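Peptidase C51 domain-containing protein (Streptococcus mutans, PDB 3L9A) is of unknown function but contains a CHAP domain, which suggests a cysteine peptidase or amidase acting on cell-wall peptidoglycan, and ends in a small C-terminal domain. Local coordinates at the interface of chains A and B. Sequence-based numbering; all coordinates share one arbitrary frame. Chains: chain A/B, uncharacterized protein.

Contact 1: the interface of chains A and B. Residues chain A 10, 33, 51-52, 55-56; chain B 8, 11, 62, 70, 74, 77-78.
At the apolar centre A:Phe51, on helix 46-55 of chain A, drives the edge of its ring into the face of B:Phe70, on helix 68-78 of chain B. A:Phe51 CE1 stands over the middle of the B:Phe70 ring and lies 3.3 Å from B:Phe70 CZ. With CG anti to the backbone N (chi1 178°), the A:Phe51 ring reaches away from its own helix, and its tip continues to the flank of B:Ile74, with CZ 3.6 Å from B:Ile74 CG1. One helical turn on, A:Val55 divides its two methyls. CG1, anti to the carbonyl carbon, meets B:Val62 CG2 at 3.6 Å and also approaches the tip of B:Phe70, whereas CG2, in the crowded position, faces B:Tyr78, 3.5 Å from its phenol OH. A:Ile52 crosses B:Ile77 obliquely, its CG1 3.8 Å from B:Ile77 CG2. That CG2 methyl also lies over the centre of the neighbouring B:Tyr78 ring, which may limit its tilt, and sits above the rim of the A:His33 imidazole.

Towards the rim, selenomethionine B:Met8 has its chain bent at chi2 (60°), which lays SE against the side-chain amide of A:Asn56, 3.3 Å from A:Asn56 CG. Beyond it, water 1 is gripped from both chains: A:His33 NE2, A:Asn56 ND2 and A:Asp10 OD2 come from one, and the B:Tyr78 hydroxyl from the other. The water lies in the planes of both the imidazole and the phenol, 2.7 Å from B:Tyr78 OH. This patch forms part of a contact between two copies of the C-terminal domain that is not an exact two-fold and may not be the biological one. At the outer edge B:Met8 N donates a 3.0 Å hydrogen bond to A:Asp10 OD2, coming from above the carboxylate, 57° out of its plane.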
ATOM      1  N   ASP A  10      -8.076   0.328   1.913  1.00  8.12           N
ATOM      2  CA  ASP A  10      -9.146  -0.635   2.116  1.00  6.97           C
ATOM      3  C   ASP A  10     -10.493   0.098   2.197  1.00  6.52           C
ATOM      4  O   ASP A  10     -10.551   1.271   2.572  1.00  7.02           O
ATOM      5  CB  ASP A  10      -8.915  -1.399   3.417  1.00  6.77           C
ATOM      6  CG  ASP A  10      -7.631  -2.215   3.426  1.00  6.87           C
ATOM      7  OD1 ASP A  10      -7.072  -2.526   2.346  1.00  7.41           O
ATOM      8  OD2 ASP A  10      -7.193  -2.568   4.543  1.00  7.82           O
ATOM      9  N   HIS A  33     -15.203  -6.589   3.365  1.00  5.34           N
ATOM     10  CA  HIS A  33     -13.979  -5.818   3.509  1.00  5.20           C
ATOM     11  C   HIS A  33     -13.154  -6.020   2.251  1.00  5.33           C
ATOM     12  O   HIS A  33     -12.820  -7.157   1.901  1.00  6.34           O
ATOM     13  CB  HIS A  33     -13.179  -6.293   4.717  1.00  5.56           C
ATOM     14  CG  HIS A  33     -11.939  -5.492   4.955  1.00  5.45           C
ATOM     15  ND1 HIS A  33     -10.683  -5.929   4.586  1.00  6.11           N
ATOM     16  CD2 HIS A  33     -11.767  -4.257   5.489  1.00  5.90           C
ATOM     17  CE1 HIS A  33      -9.789  -5.006   4.915  1.00  7.02           C
ATOM     18  NE2 HIS A  33     -10.419  -3.988   5.476  1.00  6.48           N
ATOM     19  N   PHE A  51     -13.775  -4.482  14.652  0.70  5.89           N
ATOM     20  CA  PHE A  51     -12.329  -4.503  14.825  0.70  6.30           C
ATOM     21  C   PHE A  51     -11.635  -3.642  13.770  0.70  6.36           C
ATOM     22  O   PHE A  51     -10.767  -2.828  14.091  0.70  6.43           O
ATOM     23  CB  PHE A  51     -11.824  -5.944  14.744  0.70  6.83           C
ATOM     24  CG  PHE A  51     -10.336  -6.064  14.871  0.70  7.14           C
ATOM     25  CD1 PHE A  51      -9.754  -6.292  16.109  0.70  6.80           C
ATOM     26  CD2 PHE A  51      -9.506  -5.919  13.760  0.70  8.26           C
ATOM     27  CE1 PHE A  51      -8.368  -6.396  16.231  0.70  8.20           C
ATOM     28  CE2 PHE A  51      -8.120  -6.009  13.885  0.70  8.73           C
ATOM     29  CZ  PHE A  51      -7.559  -6.250  15.123  0.70  8.12           C
ATOM     30  N   ILE A  52     -12.031  -3.818  12.510  1.00  6.22           N
ATOM     31  CA  ILE A  52     -11.449  -3.058  11.417  1.00  6.18           C
ATOM     32  C   ILE A  52     -11.582  -1.563  11.692  1.00  5.94           C
ATOM     33  O   ILE A  52     -10.639  -0.815  11.456  1.00  6.17           O
ATOM     34  CB  ILE A  52     -12.088  -3.452  10.079  1.00  5.65           C
ATOM     35  CG1 ILE A  52     -11.627  -4.858   9.682  1.00  6.27           C
ATOM     36  CG2 ILE A  52     -11.736  -2.443   8.979  1.00  6.41           C
ATOM     37  CD1 ILE A  52     -12.567  -5.562   8.713  1.00  6.63           C
ATOM     38  N   VAL A  55      -8.837  -0.327  14.123  0.70  7.21           N
ATOM     39  CA  VAL A  55      -7.476  -0.193  13.623  0.70  8.04           C
ATOM     40  C   VAL A  55      -7.396   0.729  12.405  0.70  8.05           C
ATOM     41  O   VAL A  55      -6.326   1.277  12.137  0.70  8.83           O
ATOM     42  CB  VAL A  55      -6.776  -1.566  13.418  0.70  8.52           C
ATOM     43  CG1 VAL A  55      -6.842  -2.408  14.694  0.70  9.29           C
ATOM     44  CG2 VAL A  55      -7.386  -2.317  12.267  0.70  9.57           C
ATOM     45  N   ASN A  56      -8.524   0.919  11.710  1.00  7.92           N
ATOM     46  CA  ASN A  56      -8.589   1.728  10.506  1.00  8.67           C
ATOM     47  C   ASN A  56      -9.812   2.620  10.606  1.00  9.15           C
ATOM     48  O   ASN A  56     -10.815   2.426   9.911  1.00 10.50           O
ATOM     49  CB  ASN A  56      -8.723   0.781   9.310  1.00  9.39           C
ATOM     50  CG  ASN A  56      -8.656   1.492   7.970  1.00 10.12           C
ATOM     51  OD1 ASN A  56      -8.512   2.718   7.886  1.00 13.12           O
ATOM     52  ND2 ASN A  56      -8.754   0.719   6.902  1.00  8.80           N
TER
HETATM   53  N   MSE B   8      -4.442  -1.349   4.351  0.50 13.31           N
HETATM   54  CA  MSE B   8      -4.366  -0.620   5.646  0.50 13.50           C
HETATM   55  C   MSE B   8      -2.947  -0.124   5.918  0.50 13.43           C
HETATM   56  O   MSE B   8      -1.984  -0.865   5.715  0.50 13.68           O
HETATM   57  CB  MSE B   8      -4.858  -1.518   6.787  0.50 13.61           C
HETATM   58  CG  MSE B   8      -4.603  -0.989   8.198  0.50 12.13           C
HETATM   59 SE   MSE B   8      -5.452   0.739   8.536  0.25 11.02          SE
HETATM   60  CE  MSE B   8      -4.417   1.233  10.095  0.50 11.80           C
ATOM     61  N   PHE B  11       0.475   0.155  11.726  1.00  5.90           N
ATOM     62  CA  PHE B  11       0.026   0.599  13.045  1.00  5.75           C
ATOM     63  C   PHE B  11       0.786  -0.139  14.127  1.00  5.41           C
ATOM     64  O   PHE B  11       1.396  -1.180  13.866  1.00  5.93           O
ATOM     65  CB  PHE B  11      -1.495   0.442  13.224  1.00  5.93           C
ATOM     66  CG  PHE B  11      -2.018  -0.974  13.046  1.00  5.89           C
ATOM     67  CD1 PHE B  11      -2.142  -1.830  14.134  1.00  6.75           C
ATOM     68  CD2 PHE B  11      -2.451  -1.422  11.806  1.00  8.02           C
ATOM     69  CE1 PHE B  11      -2.681  -3.113  13.986  1.00  6.88           C
ATOM     70  CE2 PHE B  11      -2.973  -2.718  11.649  1.00  8.93           C
ATOM     71  CZ  PHE B  11      -3.094  -3.549  12.744  1.00  7.60           C
ATOM     72  N   VAL B  62      -3.058   1.647  18.060  1.00  6.18           N
ATOM     73  CA  VAL B  62      -4.510   1.458  17.966  1.00  6.70           C
ATOM     74  C   VAL B  62      -5.059   0.609  19.107  1.00  5.92           C
ATOM     75  O   VAL B  62      -6.266   0.614  19.348  1.00  6.36           O
ATOM     76  CB  VAL B  62      -4.927   0.848  16.616  1.00  7.41           C
ATOM     77  CG1 VAL B  62      -4.552   1.777  15.470  1.00  9.08           C
ATOM     78  CG2 VAL B  62      -4.312  -0.525  16.421  1.00  8.23           C
ATOM     79  N   PHE B  70      -6.931 -10.360  20.123  1.00  6.89           N
ATOM     80  CA  PHE B  70      -6.769  -9.187  19.273  1.00  6.57           C
ATOM     81  C   PHE B  70      -5.781  -9.474  18.135  1.00  5.91           C
ATOM     82  O   PHE B  70      -6.033  -9.140  16.967  1.00  5.72           O
ATOM     83  CB  PHE B  70      -6.312  -7.998  20.125  1.00  7.01           C
ATOM     84  CG  PHE B  70      -6.515  -6.664  19.452  1.00  6.73           C
ATOM     85  CD1 PHE B  70      -5.542  -6.118  18.626  1.00  6.87           C
ATOM     86  CD2 PHE B  70      -7.705  -5.964  19.642  1.00  8.31           C
ATOM     87  CE1 PHE B  70      -5.752  -4.881  17.995  1.00  7.02           C
ATOM     88  CE2 PHE B  70      -7.926  -4.730  19.024  1.00  8.48           C
ATOM     89  CZ  PHE B  70      -6.955  -4.194  18.198  1.00  7.91           C
ATOM     90  N   ILE B  74      -6.025  -9.674  13.773  1.00  5.39           N
ATOM     91  CA  ILE B  74      -5.073  -9.155  12.804  1.00  5.85           C
ATOM     92  C   ILE B  74      -4.726 -10.247  11.772  1.00  5.69           C
ATOM     93  O   ILE B  74      -4.653  -9.976  10.570  1.00  6.03           O
ATOM     94  CB  ILE B  74      -3.813  -8.586  13.486  1.00  5.52           C
ATOM     95  CG1 ILE B  74      -4.183  -7.396  14.381  1.00  6.40           C
ATOM     96  CG2 ILE B  74      -2.785  -8.188  12.428  1.00  6.29           C
ATOM     97  CD1 ILE B  74      -3.047  -6.869  15.226  1.00  6.61           C
ATOM     98  N   ILE B  77      -7.948 -10.749   9.424  0.70  6.59           N
ATOM     99  CA  ILE B  77      -8.324  -9.658   8.545  0.70  7.28           C
ATOM    100  C   ILE B  77      -7.188  -9.304   7.604  0.70  6.83           C
ATOM    101  O   ILE B  77      -7.431  -9.047   6.426  0.50  6.92           O
ATOM    102  CB  ILE B  77      -8.809  -8.394   9.325  0.70  8.33           C
ATOM    103  CG1 ILE B  77     -10.233  -8.572   9.866  0.70 10.85           C
ATOM    104  CG2 ILE B  77      -8.889  -7.195   8.400  0.70  8.69           C
ATOM    105  CD1 ILE B  77     -10.439  -9.728  10.742  0.70 12.80           C
ATOM    106  N   TYR B  78      -5.956  -9.297   8.106  1.00  6.50           N
ATOM    107  CA  TYR B  78      -4.805  -8.800   7.359  1.00  6.89           C
ATOM    108  C   TYR B  78      -3.792  -9.858   6.952  1.00  6.85           C
ATOM    109  O   TYR B  78      -2.810  -9.523   6.293  1.00  7.27           O
ATOM    110  CB  TYR B  78      -4.135  -7.619   8.099  1.00  7.46           C
ATOM    111  CG  TYR B  78      -5.093  -6.474   8.346  1.00  7.27           C
ATOM    112  CD1 TYR B  78      -5.591  -5.720   7.275  1.00  7.82           C
ATOM    113  CD2 TYR B  78      -5.511  -6.141   9.632  1.00  9.26           C
ATOM    114  CE1 TYR B  78      -6.490  -4.678   7.478  1.00  8.46           C
ATOM    115  CE2 TYR B  78      -6.406  -5.094   9.848  1.00 10.28           C
ATOM    116  CZ  TYR B  78      -6.891  -4.371   8.762  1.00  9.10           C
ATOM    117  OH  TYR B  78      -7.779  -3.346   8.989  1.00  9.79           O
TER
HETATM  118  O   HOH W   1      -8.715  -2.180   6.754  1.00  6.51           O

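Contact 2: the interface of chains A and B. Residues chain A 37-38; chain B 8, 36-37, 39, 77-79.
Little carbon surface meets at the centre of this patch, where A:Gln38 comes tip to tip with B:Lys39, its CD 3.8 Å from B:Lys39 CE. In this C-terminal domain of a CHAP-family protein, the side chain of A:Gln38, from the loop after strand 31-35, caps the carboxyl end of helix 68-78 of the partner, taking its last carbonyl, B:Tyr78 O, together with B:Pro36 O from a loop. Nearby the two Thr37 residues cross obliquely, with the B:Thr37 CG2 methyl 4.0 Å from A:Thr37 OG1. The same residue thus meets its counterpart, although the interface as a whole is no exact two-fold.

A:Gln38 leaves its backbone with CG anti to the carbonyl carbon and runs extended, which carries the terminal amide to these two backbone carbonyls. Its NE2 gives one hydrogen bond to B:Tyr78 O at 2.8 Å, fairly straight at 161°. The other goes to B:Pro36 O, also 2.8 Å from A:Gln38 NE2 but more bent at 144°. Both acceptors lie near the plane of the A:Gln38 amide, so the pair fixes its rotation, while the donor stands above each carbonyl plane. At the other corner of the amide, B:Gln79 slides past in the opposite direction and donates from NE2 to A:Gln38 OE1 at 3.1 Å and 163°. It comes from above the A:Gln38 carbonyl plane, yet A:Gln38 OE1 lies close to the amide plane of B:Gln79. B:Gln79 itself has left-handed backbone angles, as is common for a residue closing a helix.

Waters complete the rim. Water 3 joins A:Gln38 OE1 to B:Ile77 O, lying 2.8 Å from that helix-end carbonyl. On another side, water 2 stands 2.6 Å from A:Thr37 OG1 and bridges to B:Met8 N. Water 4 links A:Gln38 O with B:Gln79 NE2 and with the side-chain amino group of B:Lys39, whose extended chain brings NZ to 2.9 Å from the water.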
ATOM      1  N   THR A  37      -4.767  -3.600  -1.892  1.00  7.09           N
ATOM      2  CA  THR A  37      -3.351  -3.895  -1.752  0.70  8.21           C
ATOM      3  C   THR A  37      -3.106  -5.396  -1.596  1.00  8.27           C
ATOM      4  O   THR A  37      -2.160  -5.947  -2.187  1.00 10.00           O
ATOM      5  CB  THR A  37      -2.666  -3.069  -0.641  0.70  8.66           C
ATOM      6  OG1 THR A  37      -3.386  -3.177   0.600  0.70 10.13           O
ATOM      7  CG2 THR A  37      -2.555  -1.608  -1.066  0.70  9.78           C
ATOM      8  N   GLN A  38      -3.979  -6.080  -0.862  1.00  6.99           N
ATOM      9  CA  GLN A  38      -3.855  -7.528  -0.696  1.00  6.59           C
ATOM     10  C   GLN A  38      -4.613  -8.326  -1.760  1.00  6.53           C
ATOM     11  O   GLN A  38      -4.636  -9.557  -1.710  1.00  6.93           O
ATOM     12  CB  GLN A  38      -4.325  -7.926   0.700  1.00  7.15           C
ATOM     13  CG  GLN A  38      -3.504  -7.276   1.816  1.00  7.46           C
ATOM     14  CD  GLN A  38      -3.684  -7.967   3.157  1.00  6.86           C
ATOM     15  OE1 GLN A  38      -4.655  -8.701   3.371  1.00  9.81           O
ATOM     16  NE2 GLN A  38      -2.745  -7.751   4.063  1.00  6.81           N
TER
HETATM   17  N   MSE B   8      -4.442  -1.349   4.351  0.50 13.31           N
HETATM   18  CA  MSE B   8      -4.366  -0.620   5.646  0.50 13.50           C
HETATM   19  C   MSE B   8      -2.947  -0.124   5.918  0.50 13.43           C
HETATM   20  O   MSE B   8      -1.984  -0.865   5.715  0.50 13.68           O
HETATM   21  CB  MSE B   8      -4.858  -1.518   6.787  0.50 13.61           C
HETATM   22  CG  MSE B   8      -4.603  -0.989   8.198  0.50 12.13           C
HETATM   23 SE   MSE B   8      -5.452   0.739   8.536  0.25 11.02          SE
HETATM   24  CE  MSE B   8      -4.417   1.233  10.095  0.50 11.80           C
ATOM     25  N   PRO B  36       0.091  -4.386   7.493  1.00  6.27           N
ATOM     26  CA  PRO B  36      -0.764  -5.178   6.605  1.00  6.59           C
ATOM     27  C   PRO B  36      -0.235  -5.283   5.175  1.00  6.91           C
ATOM     28  O   PRO B  36      -0.332  -6.351   4.565  1.00  6.90           O
ATOM     29  CB  PRO B  36      -2.105  -4.435   6.672  1.00  7.01           C
ATOM     30  CG  PRO B  36      -2.092  -3.852   8.075  1.00  7.66           C
ATOM     31  CD  PRO B  36      -0.673  -3.348   8.206  1.00  7.05           C
ATOM     32  N   THR B  37       0.330  -4.210   4.629  1.00  7.09           N
ATOM     33  CA  THR B  37       0.787  -4.275   3.251  0.70  8.21           C
ATOM     34  C   THR B  37       1.896  -5.314   3.079  1.00  8.27           C
ATOM     35  O   THR B  37       1.909  -6.067   2.090  1.00 10.00           O
ATOM     36  CB  THR B  37       1.178  -2.896   2.676  0.70  8.66           C
ATOM     37  OG1 THR B  37       2.107  -2.220   3.542  0.70 10.13           O
ATOM     38  CG2 THR B  37      -0.069  -2.043   2.464  0.70  9.78           C
ATOM     39  N   LYS B  39       2.238  -7.853   5.126  1.00  6.09           N
ATOM     40  CA  LYS B  39       1.789  -9.048   5.863  1.00  5.90           C
ATOM     41  C   LYS B  39       2.797  -9.467   6.947  1.00  5.99           C
ATOM     42  O   LYS B  39       3.109 -10.647   7.111  1.00  6.37           O
ATOM     43  CB  LYS B  39       1.474 -10.200   4.897  1.00  6.55           C
ATOM     44  CG  LYS B  39       0.265  -9.907   4.019  1.00  6.96           C
ATOM     45  CD  LYS B  39      -0.022 -11.055   3.052  1.00  9.64           C
ATOM     46  CE  LYS B  39      -1.267 -10.779   2.216  1.00 10.21           C
ATOM     47  NZ  LYS B  39      -1.421 -11.797   1.131  1.00 12.88           N
ATOM     48  N   ILE B  77      -7.948 -10.749   9.424  0.70  6.59           N
ATOM     49  CA  ILE B  77      -8.324  -9.658   8.545  0.70  7.28           C
ATOM     50  C   ILE B  77      -7.188  -9.304   7.604  0.70  6.83           C
ATOM     51  O   ILE B  77      -7.431  -9.047   6.426  0.50  6.92           O
ATOM     52  CB  ILE B  77      -8.809  -8.394   9.325  0.70  8.33           C
ATOM     53  CG1 ILE B  77     -10.233  -8.572   9.866  0.70 10.85           C
ATOM     54  CG2 ILE B  77      -8.889  -7.195   8.400  0.70  8.69           C
ATOM     55  CD1 ILE B  77     -10.439  -9.728  10.742  0.70 12.80           C
ATOM     56  N   TYR B  78      -5.956  -9.297   8.106  1.00  6.50           N
ATOM     57  CA  TYR B  78      -4.805  -8.800   7.359  1.00  6.89           C
ATOM     58  C   TYR B  78      -3.792  -9.858   6.952  1.00  6.85           C
ATOM     59  O   TYR B  78      -2.810  -9.523   6.293  1.00  7.27           O
ATOM     60  CB  TYR B  78      -4.135  -7.619   8.099  1.00  7.46           C
ATOM     61  CG  TYR B  78      -5.093  -6.474   8.346  1.00  7.27           C
ATOM     62  CD1 TYR B  78      -5.591  -5.720   7.275  1.00  7.82           C
ATOM     63  CD2 TYR B  78      -5.511  -6.141   9.632  1.00  9.26           C
ATOM     64  CE1 TYR B  78      -6.490  -4.678   7.478  1.00  8.46           C
ATOM     65  CE2 TYR B  78      -6.406  -5.094   9.848  1.00 10.28           C
ATOM     66  CZ  TYR B  78      -6.891  -4.371   8.762  1.00  9.10           C
ATOM     67  OH  TYR B  78      -7.779  -3.346   8.989  1.00  9.79           O
ATOM     68  N   GLN B  79      -3.987 -11.102   7.385  0.60  6.41           N
ATOM     69  CA  GLN B  79      -3.147 -12.204   6.905  0.60  6.66           C
ATOM     70  C   GLN B  79      -1.680 -12.003   7.311  0.60  6.57           C
ATOM     71  O   GLN B  79      -0.762 -12.448   6.628  0.60  6.50           O
ATOM     72  CB  GLN B  79      -3.296 -12.345   5.381  0.60  7.05           C
ATOM     73  CG  GLN B  79      -4.762 -12.404   4.934  0.60  7.26           C
ATOM     74  CD  GLN B  79      -4.900 -12.694   3.463  0.60  8.25           C
ATOM     75  OE1 GLN B  79      -5.118 -13.837   3.077  0.60  9.65           O
ATOM     76  NE2 GLN B  79      -4.756 -11.662   2.630  0.60  9.00           N
TER
HETATM   77  O   HOH W   2      -2.984  -3.765   3.114  1.00  8.56           O
HETATM   78  O   HOH W   3      -7.243  -7.318   4.221  0.50  8.98           O
HETATM   79  O   HOH W   4      -4.054 -11.605  -0.064  1.00 13.57           O

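Contact 1 and contact 2 are neighbouring stretches of one interface, their C-alpha centres about 8 Å apart. B:Met8, B:Ile77 and B:Tyr78 serve both. B:Tyr78 divides its work, sending ring and hydroxyl into contact 1 and its backbone carbonyl into contact 2. The end of helix 68-78 in chain B is therefore met by two segments of chain A, helix 46-55 and the loop after strand 31-35. Contact 1 hides more surface, 424 Å² against 228 Å², and is richer in carbon contacts; contact 2 adds a directional polar clasp that could fix the relative orientation of the two copies. The physiological assembly cannot be judged from the structure alone.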